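PDB 4L8J: putative efflux transporter from Bacteroides eggerthii, which probably serves as the periplasmic adaptor (membrane-fusion) subunit of an efflux pump, as in the HlyD family. Local coordinates for residues A[273-276]-A[281-284]. Sequence-based numbering, arbitrary orientation.
Sequences YVWI and KVNR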
# COMPACT_ATOMS: atom_id res chain seq x y z
N TYR A 273 16.17 -11.13 12.10
CA TYR A 273 16.47 -12.52 11.78
C TYR A 273 15.22 -13.36 11.65
O TYR A 273 14.15 -12.99 12.12
CB TYR A 273 17.35 -13.15 12.91
CG TYR A 273 18.61 -12.38 13.21
CD1 TYR A 273 19.79 -12.63 12.51
CD2 TYR A 273 18.62 -11.37 14.17
CE1 TYR A 273 20.95 -11.89 12.75
CE2 TYR A 273 19.77 -10.62 14.41
CZ TYR A 273 20.94 -10.90 13.72
OH TYR A 273 22.07 -10.17 13.98
N VAL A 274 15.41 -14.55 11.06
CA VAL A 274 14.47 -15.66 10.99
C VAL A 274 15.23 -16.95 11.35
O VAL A 274 16.46 -16.99 11.25
CB VAL A 274 13.74 -15.84 9.61
CG1 VAL A 274 12.85 -14.64 9.27
CG2 VAL A 274 14.73 -16.16 8.49
N TRP A 275 14.48 -18.02 11.63
CA TRP A 275 15.04 -19.36 11.78
C TRP A 275 14.74 -20.09 10.50
O TRP A 275 13.57 -20.26 10.16
CB TRP A 275 14.42 -20.13 12.98
CG TRP A 275 14.80 -19.65 14.34
CD1 TRP A 275 13.95 -19.15 15.29
CD2 TRP A 275 16.10 -19.71 14.95
NE1 TRP A 275 14.65 -18.88 16.45
CE2 TRP A 275 15.97 -19.20 16.26
CE3 TRP A 275 17.36 -20.18 14.51
CZ2 TRP A 275 17.06 -19.13 17.14
CZ3 TRP A 275 18.43 -20.11 15.38
CH2 TRP A 275 18.29 -19.55 16.67
N ILE A 276 15.77 -20.49 9.76
CA ILE A 276 15.66 -21.30 8.56
C ILE A 276 15.64 -22.78 8.99
O ILE A 276 16.50 -23.20 9.76
CB ILE A 276 16.81 -21.00 7.54
CG1 ILE A 276 16.61 -19.63 6.84
CG2 ILE A 276 16.97 -22.14 6.45
CD1 ILE A 276 15.46 -19.59 5.84
N LYS A 281 16.39 -29.15 11.39
CA LYS A 281 17.23 -28.35 12.31
C LYS A 281 17.09 -26.86 11.96
O LYS A 281 16.83 -26.52 10.79
CB LYS A 281 18.71 -28.74 12.29
CG LYS A 281 19.07 -30.16 12.74
CD LYS A 281 20.45 -30.57 12.18
CE LYS A 281 21.63 -29.80 12.77
NZ LYS A 281 22.86 -29.90 11.93
N VAL A 282 17.26 -25.98 12.94
CA VAL A 282 17.15 -24.54 12.69
C VAL A 282 18.52 -23.87 12.72
O VAL A 282 19.40 -24.30 13.45
CB VAL A 282 16.16 -23.81 13.61
CG1 VAL A 282 14.73 -24.27 13.34
CG2 VAL A 282 16.54 -23.94 15.08
N ASN A 283 18.67 -22.84 11.89
CA ASN A 283 19.86 -21.98 11.78
C ASN A 283 19.40 -20.56 11.56
O ASN A 283 18.54 -20.30 10.70
CB ASN A 283 20.79 -22.43 10.65
CG ASN A 283 21.42 -23.78 10.91
OD1 ASN A 283 20.93 -24.82 10.45
ND2 ASN A 283 22.47 -23.81 11.71
N ARG A 284 19.98 -19.64 12.34
CA ARG A 284 19.61 -18.23 12.27
C ARG A 284 20.06 -17.60 10.94
O ARG A 284 21.15 -17.87 10.45
CB ARG A 284 20.16 -17.45 13.46
CG ARG A 284 19.34 -16.19 13.78
CD ARG A 284 19.92 -15.41 14.94
NE ARG A 284 21.32 -15.03 14.69
CZ ARG A 284 21.97 -14.10 15.38
NH1 ARG A 284 21.35 -13.42 16.35
NH2 ARG A 284 23.23 -13.82 15.10
O HOH W 1 18.77 -24.41 8.82
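R284 carries CG roughly trans to its N (chi1 -155°) and then bends at chi3 (57°), which lays the guanidinium over one face of the Y273 ring. The two planes are 3° apart: a parallel cation-pi stack with R284 CZ 3.8 Å from the Y273 ring centroid. R284 CD adds a CH-pi contact over the same ring, and R284 NH1 goes on to a salt bridge with D266, which probably fixes the rotation of the guanidinium. An alanine in place of Y273 is likely to leave the guanidinium without its aromatic platform, with its D266 salt bridge remaining but the group freer to swing.

W275, directly across from R284, presents the benzo side of its indole to the other strand: CZ3 lies 3.7 Å from R284 CB, and CE3 is 3.9 Å from V282 CG2. One step along, I276 and N283 form the hydrogen-bonded antiparallel pair, I276 N to N283 O at 2.9 Å and N283 N to I276 O at 3.1 Å, their side chains on the opposite face from W275 and R284. A water lies between I276 O, 2.7 Å away, and N283 OD1, in hydrogen-bonding contact with both, and V282 CA approaches I276 O at 3.3 Å in a CA-H...O contact.

All this lies near the turn end of a two-stranded beta hairpin. Strand 264-266 runs beside Y273 and R284, with F264 meeting W275, while the second subunit covers the hairpin through its V315, whose O accepts from W275 NE1, and its E320, which takes N283 ND2 and R284 N, tying strands 271-278 and 281-289 into the dimer.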